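Local structure of extracellular solute-binding protein, family 5 (6WM6) at residues P110-Y115 with T173-E178; D133-W138 with E161-D166; V272-P277 with T532-K537; L541-N546 with A557-A562. The protein binds EDTA and related aminopolycarboxylates in the periplasm, probably as the solute-binding component that delivers them to an ABC transporter. All blocks are in the same frame, centred on the assembly; numbering follows the deposited sequence.

Contacts 1 and 2 belong to one small antiparallel sheet and the helix packed on it: strand 171-176 pairs with 111-117 in contact 1 and with 160-165, which carries contact 2, so the two share a sheet and touch. Both are partly buried. Contacts 3 and 4 are buried, and they meet through Asp545, whose carboxylate takes hydrogen bonds from Tyr276 and Thr532. The centres of contacts 1 and 3 lie about 41 Å apart, on opposite sides of the chain's centre. Contacts 1 and 3 are strand pairings with regular backbone bonds, contact 2 is apolar and aromatic packing, and contact 4 mixes a short bridge with side-chain and water-mediated polar links.

Contact 1: residues P110-Y115 with T173-E178; sequences PQTVVY and TATFSE
Gln111 lays its side-chain amide across the ring of Phe176, with NE2 over the ring centre and 3.6 Å above the plane. The amide and ring planes are 41° apart, so this is a tilted cover and not a flat stack. CG of Gln111 stands anti to the backbone N (chi1 177°) and the chain runs extended beyond it, which lets CG pass 3.7 Å from CD1 of Phe176 on the way to the amide. The other end of that amide is fixed as well, since OE1 accepts a hydrogen bond from the backbone N of Phe180. Phe176 has its CG anti to its own carbonyl carbon (chi1 -70°), and its CE1 meets CG2 of Val113 at 3.8 Å. Gln111, Val113, Ala174 and Phe176 thus share the buried face of two antiparallel strands, 111-117 and 171-176, the central pair of a four-stranded sheet. Val113 and Ala174 form the hydrogen-bonded pair: Ala174 N gives a nearly straight bond of 2.8 Å to Val113 O, and Val113 N returns one to Ala174 O. Phe176 N continues the ladder to Gln111 O, almost along the C=O axis. The other face carries Thr112, Val114, Thr173 and Thr175. All three threonines adopt the same rotamer, OG1 beside the backbone N and CG2 anti to it, and the methyls of Thr112 and Thr173 touch, CG2 to CG2, at 3.7 Å. OG1 of Thr112 bonds back to Pro110 O at 2.9 Å, approaching from above the carbonyl plane, while a water joins it to OG1 of Thr175.

Contact 2: residues D133-W138 with E161-D166; sequences DFIYFW and ETLEQD
A helix laid over a face of an antiparallel sheet makes this contact: helix residues 133-138 run at 158° to strand residues 161-165, nearly antiparallel. They lie on helix 131-141 and on strand 160-165, an outermost strand of the sheet within this chain. Leu163 carries the packing. Its CG is anti to the backbone N (chi1 -170°), which sends the isobutyl group between Ile135 and Trp138. CD2 reaches deepest, 3.5 Å from CB of Trp138 and 3.6 Å from the carbonyl O of Phe134, so the branch rests on the helix backbone as well as on its side chains. CB of Leu163 sits over the six-membered ring of Trp138 in a CH-pi contact, 3.9 Å from the centroid. The indole edge, at CZ2, meets the carbonyl O of Glu161 at 3.6 Å, near the ring plane, and NE1 is fixed by a hydrogen bond to Ile160 O. Ile135 and Leu163 run antiparallel alongside each other, CG1 of Ile135 4.0 Å from CG of Leu163. Beyond it, CD1 of Ile135 lies 3.9 Å from NE2 of Gln165, whose amide bonds to Asp132 near the start of the helix. Strand 160-165 carries a classic beta bulge here, Glu161 and Thr162 together opposing Thr175 of strand 171-176. An alanine in place of Trp138 would remove both the platform under Leu163 CB and the bond to Ile160 O, and would probably loosen the helix against this edge of the sheet. Helix and strand are therefore joined mainly by dispersion and shape, while the polar ends of Trp138 and Gln165 add directional bonds beside the apolar patch.

Contact 3: residues V272-P277 with T532-K537; sequences VDVIYP and TALIYK
Two segments 255 residues apart in sequence pair as antiparallel strands, 274-275 against the end of 524-537, in a mixed sheet of this periplasmic binding protein. Backbone hydrogen bonds set the register. Ile275 and Ile535 form the hydrogen-bonded pair: Ile275 N reaches Ile535 O at 2.9 Å and Ile535 N returns the bond to Ile275 O, nearly straight at 175°. Lys537 N adds a third bond, to Asp273 O. Beyond the regular ladder the strands part, and a water bridges Pro277 O and Ala533 N. Apolar contacts fill both faces. The side chains of Ile275 and Ile535 run alongside each other in the same direction, with CG1 of Ile275 3.7 Å from CB of Ile535; that CG1 occupies the crowded position between backbone N and carbonyl carbon (chi1 67°). On the other face CG1 of Val274 meets CD1 of Leu534 at 3.6 Å, and CD1 of Leu534 also touches CD1 of Tyr276. The polar ends are satisfied by residues outside the pair: Tyr276 OH and Thr532 OG1 both bond to the carboxylate of Asp545, Tyr536 OH to Gln299, and Asp273 OD2 to Thr51 N. A water accepts from NZ of Lys537 at 2.8 Å and lies within hydrogen-bonding distance of Asp273 OD1 and Val272 O.

Contact 4: residues L541-N546 with A557-A562; sequences LNLRDN and AEWGLA. With EDO (1,2-ethanediol), chain G.
Asn542, at a positive phi of 69°, ends the strand after a single beta bridge and turns its amide back onto the opposite segment. Its ND2 donates to Glu558 O at 2.9 Å, from above that carbonyl plane, and bonds to Gly42 O. Beside it Leu541 and Gly560 form an antiparallel hydrogen-bonded pair, lopsided in strength: Leu541 N to Gly560 O is 2.8 Å and almost straight, the return bond weak. Leu543, with CG anti to its backbone N, places CD1 over one face of the Trp559 indole, 3.4 Å above the plane, toward the rim. The one proton of Trp559 NE1 would be shared between Asn555 OD1 and a water, 3.3 Å from NE1, that accepts from the backbone N of Arg544. A glycine here would remove the indole of Trp559 and would probably leave Leu543 less well packed and this water less firmly held. Ala557 N donates to O2 of an ethanediol, probably from the crystallisation liquor, at 2.9 Å. Arg544 NE bonds to Val39 O, and Glu558 OE1 to Asn555. Arg544 NH1 and Glu558 OE1 stand 4.3 Å apart, too far for a salt bridge, but one water accepts from NH2 and lies 3.0 Å from OE1, so the opposite charges probably interact through water.

Contact 1: residues P110-Y115 with T173-E178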
# COMPACT_ATOMS: atom_id res chain seq x y z
N PRO A 110 -23.63 11.79 18.91
CA PRO A 110 -22.58 10.89 18.44
C PRO A 110 -21.91 11.38 17.16
O PRO A 110 -22.43 12.29 16.49
CB PRO A 110 -23.35 9.60 18.12
CG PRO A 110 -24.68 10.10 17.67
CD PRO A 110 -24.97 11.30 18.54
N GLN A 111 -20.77 10.78 16.82
CA GLN A 111 -20.08 11.17 15.60
C GLN A 111 -20.99 10.95 14.39
O GLN A 111 -21.55 9.87 14.19
CB GLN A 111 -18.78 10.38 15.43
CG GLN A 111 -18.05 10.67 14.15
CD GLN A 111 -16.65 10.10 14.10
OE1 GLN A 111 -15.94 10.06 15.12
NE2 GLN A 111 -16.23 9.66 12.94
N THR A 112 -21.15 12.00 13.59
CA THR A 112 -22.07 12.02 12.46
C THR A 112 -21.35 12.67 11.29
O THR A 112 -20.74 13.73 11.46
CB THR A 112 -23.33 12.82 12.81
OG1 THR A 112 -23.96 12.29 13.99
CG2 THR A 112 -24.32 12.75 11.66
N VAL A 113 -21.42 12.03 10.14
CA VAL A 113 -20.87 12.56 8.90
C VAL A 113 -21.99 12.66 7.88
O VAL A 113 -22.77 11.71 7.72
CB VAL A 113 -19.73 11.68 8.35
CG1 VAL A 113 -19.28 12.17 6.96
CG2 VAL A 113 -18.56 11.64 9.31
N VAL A 114 -22.09 13.80 7.20
CA VAL A 114 -23.08 14.02 6.15
C VAL A 114 -22.36 14.21 4.83
O VAL A 114 -21.45 15.05 4.72
CB VAL A 114 -23.99 15.24 6.45
CG1 VAL A 114 -24.92 15.51 5.28
CG2 VAL A 114 -24.77 14.98 7.71
N TYR A 115 -22.77 13.43 3.83
CA TYR A 115 -22.28 13.54 2.46
C TYR A 115 -23.40 14.14 1.62
O TYR A 115 -24.54 13.68 1.67
CB TYR A 115 -21.91 12.18 1.88
CG TYR A 115 -20.86 11.39 2.63
CD1 TYR A 115 -21.23 10.54 3.66
CD2 TYR A 115 -19.50 11.49 2.32
CE1 TYR A 115 -20.28 9.81 4.36
CE2 TYR A 115 -18.55 10.78 3.02
CZ TYR A 115 -18.94 9.94 4.03
OH TYR A 115 -18.01 9.22 4.76
N THR A 173 -26.40 10.38 5.55
CA THR A 173 -26.00 10.63 6.93
C THR A 173 -25.51 9.35 7.58
O THR A 173 -26.27 8.38 7.69
CB THR A 173 -27.17 11.23 7.72
OG1 THR A 173 -27.60 12.45 7.10
CG2 THR A 173 -26.77 11.53 9.16
N ALA A 174 -24.24 9.35 7.99
CA ALA A 174 -23.61 8.23 8.69
C ALA A 174 -23.51 8.55 10.17
O ALA A 174 -22.91 9.57 10.54
CB ALA A 174 -22.21 7.97 8.14
N THR A 175 -24.08 7.70 11.01
CA THR A 175 -23.99 7.85 12.46
C THR A 175 -23.12 6.72 13.01
O THR A 175 -23.38 5.55 12.72
CB THR A 175 -25.37 7.82 13.11
OG1 THR A 175 -26.20 8.85 12.53
CG2 THR A 175 -25.25 8.08 14.62
N PHE A 176 -22.09 7.08 13.78
CA PHE A 176 -21.11 6.15 14.30
C PHE A 176 -21.45 5.70 15.72
O PHE A 176 -21.97 6.48 16.52
CB PHE A 176 -19.72 6.81 14.30
CG PHE A 176 -19.13 7.04 12.93
CD1 PHE A 176 -19.64 8.01 12.08
CD2 PHE A 176 -18.04 6.29 12.51
CE1 PHE A 176 -19.08 8.22 10.82
CE2 PHE A 176 -17.47 6.51 11.26
CZ PHE A 176 -17.99 7.45 10.42
N SER A 177 -21.14 4.45 16.02
CA SER A 177 -21.34 3.94 17.38
C SER A 177 -20.26 4.38 18.36
O SER A 177 -20.48 4.32 19.58
CB SER A 177 -21.42 2.41 17.35
OG SER A 177 -20.26 1.85 16.77
N GLU A 178 -19.11 4.79 17.86
CA GLU A 178 -18.02 5.31 18.68
C GLU A 178 -17.12 6.16 17.79
O GLU A 178 -17.20 6.06 16.57
CB GLU A 178 -17.23 4.18 19.33
CG GLU A 178 -16.57 3.24 18.35
CD GLU A 178 -15.86 2.09 19.04
OE1 GLU A 178 -14.71 2.27 19.48
OE2 GLU A 178 -16.47 1.00 19.16
O HOH W 1 -19.76 8.25 18.24
O HOH W 2 -26.48 11.11 13.89

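Contact 2: residues D133-W138 with E161-D166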
# COMPACT_ATOMS: atom_id res chain seq x y z
N ASP A 133 -25.93 3.56 -3.14
CA ASP A 133 -24.59 3.08 -3.38
C ASP A 133 -23.74 3.13 -2.11
O ASP A 133 -22.95 2.21 -1.85
CB ASP A 133 -23.96 3.88 -4.52
CG ASP A 133 -24.80 3.81 -5.79
OD1 ASP A 133 -25.15 2.67 -6.19
OD2 ASP A 133 -25.15 4.87 -6.35
N PHE A 134 -23.88 4.19 -1.31
CA PHE A 134 -23.20 4.22 -0.01
C PHE A 134 -23.69 3.08 0.87
O PHE A 134 -22.89 2.39 1.50
CB PHE A 134 -23.44 5.57 0.69
CG PHE A 134 -22.57 6.70 0.19
CD1 PHE A 134 -22.76 7.24 -1.07
CD2 PHE A 134 -21.58 7.23 1.00
CE1 PHE A 134 -21.95 8.28 -1.53
CE2 PHE A 134 -20.77 8.28 0.55
CZ PHE A 134 -20.97 8.80 -0.71
N ILE A 135 -25.01 2.85 0.92
CA ILE A 135 -25.57 1.83 1.80
C ILE A 135 -25.12 0.44 1.38
O ILE A 135 -24.74 -0.38 2.22
CB ILE A 135 -27.10 1.98 1.86
CG1 ILE A 135 -27.44 3.24 2.65
CG2 ILE A 135 -27.74 0.77 2.50
CD1 ILE A 135 -28.88 3.70 2.51
N TYR A 136 -25.14 0.15 0.07
CA TYR A 136 -24.67 -1.15 -0.39
C TYR A 136 -23.22 -1.38 0.04
O TYR A 136 -22.89 -2.43 0.61
CB TYR A 136 -24.81 -1.28 -1.91
CG TYR A 136 -24.23 -2.56 -2.47
CD1 TYR A 136 -25.00 -3.72 -2.52
CD2 TYR A 136 -22.93 -2.62 -2.92
CE1 TYR A 136 -24.47 -4.91 -3.03
CE2 TYR A 136 -22.39 -3.80 -3.42
CZ TYR A 136 -23.16 -4.93 -3.47
OH TYR A 136 -22.60 -6.09 -3.96
N PHE A 137 -22.35 -0.41 -0.22
CA PHE A 137 -20.95 -0.64 0.12
C PHE A 137 -20.75 -0.84 1.61
O PHE A 137 -20.04 -1.76 2.04
CB PHE A 137 -20.08 0.51 -0.38
CG PHE A 137 -18.61 0.24 -0.25
CD1 PHE A 137 -18.04 -0.86 -0.86
CD2 PHE A 137 -17.80 1.05 0.53
CE1 PHE A 137 -16.70 -1.13 -0.75
CE2 PHE A 137 -16.44 0.79 0.65
CZ PHE A 137 -15.89 -0.30 0.01
N TRP A 138 -21.37 0.03 2.42
CA TRP A 138 -21.30 -0.13 3.87
C TRP A 138 -21.76 -1.51 4.32
O TRP A 138 -21.10 -2.15 5.15
CB TRP A 138 -22.16 0.96 4.52
CG TRP A 138 -22.44 0.81 6.00
CD1 TRP A 138 -21.55 0.87 7.02
CD2 TRP A 138 -23.73 0.62 6.59
NE1 TRP A 138 -22.21 0.71 8.23
CE2 TRP A 138 -23.55 0.57 7.98
CE3 TRP A 138 -25.03 0.51 6.07
CZ2 TRP A 138 -24.60 0.39 8.87
CZ3 TRP A 138 -26.07 0.33 6.95
CH2 TRP A 138 -25.86 0.27 8.34
N GLU A 161 -22.96 2.77 12.50
CA GLU A 161 -24.08 1.99 13.01
C GLU A 161 -25.37 2.20 12.23
O GLU A 161 -26.15 1.25 12.06
CB GLU A 161 -24.32 2.35 14.48
CG GLU A 161 -25.33 1.49 15.20
CD GLU A 161 -25.39 1.80 16.68
OE1 GLU A 161 -25.34 2.99 17.03
OE2 GLU A 161 -25.46 0.85 17.48
N THR A 162 -25.60 3.41 11.74
CA THR A 162 -26.76 3.71 10.90
C THR A 162 -26.30 4.56 9.72
O THR A 162 -25.43 5.43 9.86
CB THR A 162 -27.91 4.41 11.61
OG1 THR A 162 -27.52 5.70 12.06
CG2 THR A 162 -28.41 3.57 12.79
N LEU A 163 -26.88 4.31 8.56
CA LEU A 163 -26.53 5.01 7.34
C LEU A 163 -27.82 5.24 6.59
O LEU A 163 -28.44 4.28 6.11
CB LEU A 163 -25.54 4.19 6.52
CG LEU A 163 -24.90 4.89 5.32
CD1 LEU A 163 -24.16 6.12 5.73
CD2 LEU A 163 -23.96 3.92 4.63
N GLU A 164 -28.25 6.49 6.49
CA GLU A 164 -29.56 6.84 5.97
C GLU A 164 -29.42 7.88 4.88
O GLU A 164 -28.41 8.58 4.79
CB GLU A 164 -30.48 7.35 7.09
CG GLU A 164 -30.66 6.33 8.22
CD GLU A 164 -31.61 6.78 9.32
OE1 GLU A 164 -31.83 8.00 9.48
OE2 GLU A 164 -32.14 5.90 10.03
N GLN A 165 -30.43 7.97 4.03
CA GLN A 165 -30.46 8.95 2.95
C GLN A 165 -31.79 9.67 2.94
O GLN A 165 -32.81 9.16 3.42
CB GLN A 165 -30.20 8.33 1.58
CG GLN A 165 -31.27 7.35 1.13
CD GLN A 165 -30.90 6.64 -0.16
OE1 GLN A 165 -30.40 7.25 -1.11
NE2 GLN A 165 -31.16 5.34 -0.20
N ASP A 166 -31.78 10.88 2.39
CA ASP A 166 -32.99 11.68 2.26
C ASP A 166 -33.81 11.21 1.06
O ASP A 166 -33.42 10.29 0.34
CB ASP A 166 -32.63 13.16 2.09
CG ASP A 166 -32.08 13.45 0.71
OD1 ASP A 166 -31.25 12.64 0.22
OD2 ASP A 166 -32.50 14.45 0.10

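Contact 3: residues V272-P277 with T532-K537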
# COMPACT_ATOMS: atom_id res chain seq x y z
N VAL A 272 4.15 -0.36 -24.96
CA VAL A 272 3.47 0.37 -23.89
C VAL A 272 4.09 1.75 -23.86
O VAL A 272 5.20 1.98 -24.37
CB VAL A 272 3.60 -0.31 -22.52
CG1 VAL A 272 3.07 -1.74 -22.56
CG2 VAL A 272 5.05 -0.29 -22.03
N ASP A 273 3.37 2.69 -23.24
CA ASP A 273 3.82 4.06 -23.08
C ASP A 273 4.17 4.44 -21.65
O ASP A 273 4.76 5.52 -21.45
CB ASP A 273 2.74 5.02 -23.59
CG ASP A 273 2.25 4.67 -24.97
OD1 ASP A 273 3.08 4.63 -25.88
OD2 ASP A 273 1.05 4.42 -25.13
N VAL A 274 3.80 3.62 -20.67
CA VAL A 274 4.00 3.90 -19.25
C VAL A 274 4.28 2.57 -18.57
O VAL A 274 3.57 1.59 -18.81
CB VAL A 274 2.76 4.51 -18.59
CG1 VAL A 274 3.07 4.93 -17.14
CG2 VAL A 274 2.22 5.67 -19.39
N ILE A 275 5.27 2.56 -17.69
CA ILE A 275 5.53 1.43 -16.81
C ILE A 275 5.71 1.96 -15.39
O ILE A 275 6.13 3.11 -15.19
CB ILE A 275 6.72 0.58 -17.27
CG1 ILE A 275 8.04 1.35 -17.15
CG2 ILE A 275 6.51 0.11 -18.71
CD1 ILE A 275 9.27 0.50 -17.43
N TYR A 276 5.43 1.11 -14.40
CA TYR A 276 5.53 1.48 -12.97
C TYR A 276 6.06 0.28 -12.19
O TYR A 276 5.40 -0.25 -11.29
CB TYR A 276 4.16 1.93 -12.46
CG TYR A 276 4.15 2.68 -11.14
CD1 TYR A 276 4.87 3.84 -10.98
CD2 TYR A 276 3.36 2.25 -10.08
CE1 TYR A 276 4.80 4.59 -9.79
CE2 TYR A 276 3.31 2.97 -8.89
CZ TYR A 276 4.04 4.11 -8.76
OH TYR A 276 3.96 4.83 -7.59
N PRO A 277 7.27 -0.16 -12.51
CA PRO A 277 7.79 -1.38 -11.87
C PRO A 277 8.11 -1.16 -10.40
O PRO A 277 8.47 -0.06 -9.97
CB PRO A 277 9.07 -1.68 -12.66
CG PRO A 277 9.52 -0.33 -13.15
CD PRO A 277 8.22 0.39 -13.49
N THR A 532 9.77 4.30 -5.77
CA THR A 532 8.90 4.12 -6.91
C THR A 532 9.68 4.38 -8.21
O THR A 532 10.77 4.96 -8.21
CB THR A 532 7.73 5.10 -6.88
OG1 THR A 532 8.27 6.42 -7.08
CG2 THR A 532 6.97 5.05 -5.58
N ALA A 533 9.11 3.96 -9.33
CA ALA A 533 9.69 4.30 -10.63
C ALA A 533 8.56 4.37 -11.65
O ALA A 533 8.04 3.33 -12.08
CB ALA A 533 10.74 3.28 -11.04
N LEU A 534 8.21 5.57 -12.06
CA LEU A 534 7.25 5.81 -13.14
C LEU A 534 8.06 6.23 -14.35
O LEU A 534 8.71 7.27 -14.33
CB LEU A 534 6.28 6.91 -12.73
CG LEU A 534 5.17 7.24 -13.71
CD1 LEU A 534 4.19 6.09 -13.88
CD2 LEU A 534 4.46 8.51 -13.24
N ILE A 535 8.05 5.41 -15.39
CA ILE A 535 8.90 5.60 -16.57
C ILE A 535 7.96 5.62 -17.76
O ILE A 535 7.14 4.70 -17.92
CB ILE A 535 9.94 4.48 -16.69
CG1 ILE A 535 10.71 4.28 -15.37
CG2 ILE A 535 10.94 4.80 -17.83
CD1 ILE A 535 11.63 3.06 -15.34
N TYR A 536 8.05 6.66 -18.59
CA TYR A 536 6.94 6.93 -19.50
C TYR A 536 7.37 7.82 -20.66
O TYR A 536 8.39 8.49 -20.61
CB TYR A 536 5.77 7.61 -18.75
CG TYR A 536 6.19 8.93 -18.11
CD1 TYR A 536 6.88 8.94 -16.90
CD2 TYR A 536 5.93 10.15 -18.72
CE1 TYR A 536 7.30 10.14 -16.33
CE2 TYR A 536 6.33 11.34 -18.16
CZ TYR A 536 7.02 11.33 -16.96
OH TYR A 536 7.46 12.49 -16.37
N LYS A 537 6.52 7.84 -21.69
CA LYS A 537 6.70 8.76 -22.80
C LYS A 537 6.22 10.15 -22.40
O LYS A 537 5.06 10.33 -22.00
CB LYS A 537 5.93 8.22 -24.00
CG LYS A 537 6.55 6.96 -24.58
CD LYS A 537 7.89 7.24 -25.26
CE LYS A 537 8.59 5.97 -25.76
NZ LYS A 537 7.98 5.45 -27.00
O HOH W 3 5.73 3.97 -26.24
O HOH W 4 6.92 1.96 -8.99

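Contact 4: residues L541-N546 with A557-A562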
# COMPACT_ATOMS: atom_id res chain seq x y z
N LEU A 541 0.76 14.08 -20.63
CA LEU A 541 0.65 15.15 -19.64
C LEU A 541 -0.29 14.74 -18.52
O LEU A 541 -1.21 13.94 -18.71
CB LEU A 541 0.10 16.41 -20.31
CG LEU A 541 0.92 16.97 -21.48
CD1 LEU A 541 0.23 18.21 -22.05
CD2 LEU A 541 2.34 17.26 -21.06
N ASN A 542 -0.06 15.31 -17.35
CA ASN A 542 -0.80 15.12 -16.10
C ASN A 542 -0.60 13.74 -15.53
O ASN A 542 -1.33 13.33 -14.63
CB ASN A 542 -2.27 15.51 -16.23
CG ASN A 542 -2.43 16.95 -16.64
OD1 ASN A 542 -1.77 17.82 -16.10
ND2 ASN A 542 -3.26 17.18 -17.63
N LEU A 543 0.40 13.02 -16.01
CA LEU A 543 0.80 11.72 -15.47
C LEU A 543 1.92 11.96 -14.48
O LEU A 543 3.00 12.47 -14.85
CB LEU A 543 1.26 10.83 -16.63
CG LEU A 543 1.89 9.50 -16.21
CD1 LEU A 543 0.94 8.59 -15.47
CD2 LEU A 543 2.47 8.81 -17.46
N ARG A 544 1.68 11.58 -13.23
CA ARG A 544 2.69 11.81 -12.22
C ARG A 544 2.66 10.69 -11.21
O ARG A 544 1.65 10.00 -11.01
CB ARG A 544 2.53 13.18 -11.56
CG ARG A 544 1.27 13.32 -10.68
CD ARG A 544 1.16 14.71 -10.07
NE ARG A 544 1.00 15.71 -11.11
CZ ARG A 544 -0.15 16.14 -11.60
NH1 ARG A 544 -1.29 15.67 -11.16
NH2 ARG A 544 -0.14 17.07 -12.55
N ASP A 545 3.77 10.56 -10.51
CA ASP A 545 3.83 9.59 -9.44
C ASP A 545 2.87 9.99 -8.33
O ASP A 545 2.68 11.17 -8.04
CB ASP A 545 5.25 9.48 -8.88
CG ASP A 545 5.46 8.27 -8.01
OD1 ASP A 545 4.65 7.32 -8.05
OD2 ASP A 545 6.47 8.29 -7.27
N ASN A 546 2.27 9.00 -7.70
CA ASN A 546 1.41 9.17 -6.54
C ASN A 546 1.90 8.05 -5.64
O ASN A 546 1.43 6.92 -5.76
CB ASN A 546 -0.04 9.03 -6.95
CG ASN A 546 -1.01 9.38 -5.84
OD1 ASN A 546 -0.69 10.20 -4.98
ND2 ASN A 546 -2.19 8.79 -5.86
N ALA A 557 -8.74 11.02 -15.41
CA ALA A 557 -9.54 11.99 -16.15
C ALA A 557 -8.68 13.09 -16.76
O ALA A 557 -9.11 13.71 -17.75
CB ALA A 557 -10.58 12.65 -15.24
N GLU A 558 -7.50 13.35 -16.19
CA GLU A 558 -6.66 14.44 -16.63
C GLU A 558 -5.58 14.01 -17.62
O GLU A 558 -4.95 14.88 -18.23
CB GLU A 558 -6.01 15.11 -15.42
CG GLU A 558 -7.03 15.74 -14.46
CD GLU A 558 -6.55 15.96 -13.03
OE1 GLU A 558 -5.33 15.91 -12.74
OE2 GLU A 558 -7.42 16.20 -12.16
N TRP A 559 -5.36 12.72 -17.80
CA TRP A 559 -4.29 12.25 -18.67
C TRP A 559 -4.60 12.56 -20.12
O TRP A 559 -5.73 12.39 -20.60
CB TRP A 559 -4.14 10.74 -18.56
CG TRP A 559 -3.61 10.19 -17.27
CD1 TRP A 559 -3.34 10.89 -16.12
CD2 TRP A 559 -3.29 8.84 -17.00
NE1 TRP A 559 -2.87 10.04 -15.16
CE2 TRP A 559 -2.84 8.76 -15.67
CE3 TRP A 559 -3.35 7.67 -17.75
CZ2 TRP A 559 -2.45 7.57 -15.08
CZ3 TRP A 559 -2.96 6.48 -17.18
CH2 TRP A 559 -2.50 6.44 -15.85
N GLY A 560 -3.58 12.96 -20.87
CA GLY A 560 -3.76 13.17 -22.30
C GLY A 560 -2.43 13.41 -22.96
O GLY A 560 -1.42 13.61 -22.28
N LEU A 561 -2.45 13.44 -24.29
CA LEU A 561 -1.24 13.64 -25.07
C LEU A 561 -1.09 15.11 -25.44
O LEU A 561 -2.05 15.78 -25.83
CB LEU A 561 -1.30 12.80 -26.36
CG LEU A 561 -1.27 11.30 -26.08
CD1 LEU A 561 -1.64 10.54 -27.34
CD2 LEU A 561 0.09 10.86 -25.61
N ALA A 562 0.14 15.60 -25.33
CA ALA A 562 0.44 16.98 -25.73
C ALA A 562 0.16 17.19 -27.21
O ALA A 562 0.38 16.30 -28.03
CB ALA A 562 1.91 17.27 -25.44
C1 EDO G . -9.45 8.37 -11.47
O1 EDO G . -8.59 7.70 -12.40
C2 EDO G . -10.37 9.35 -12.20
O2 EDO G . -9.65 10.52 -12.69
O HOH W 5 -2.93 17.68 -13.22
O HOH W 6 -0.90 10.61 -12.63
O HOH W 7 -4.30 16.47 -10.11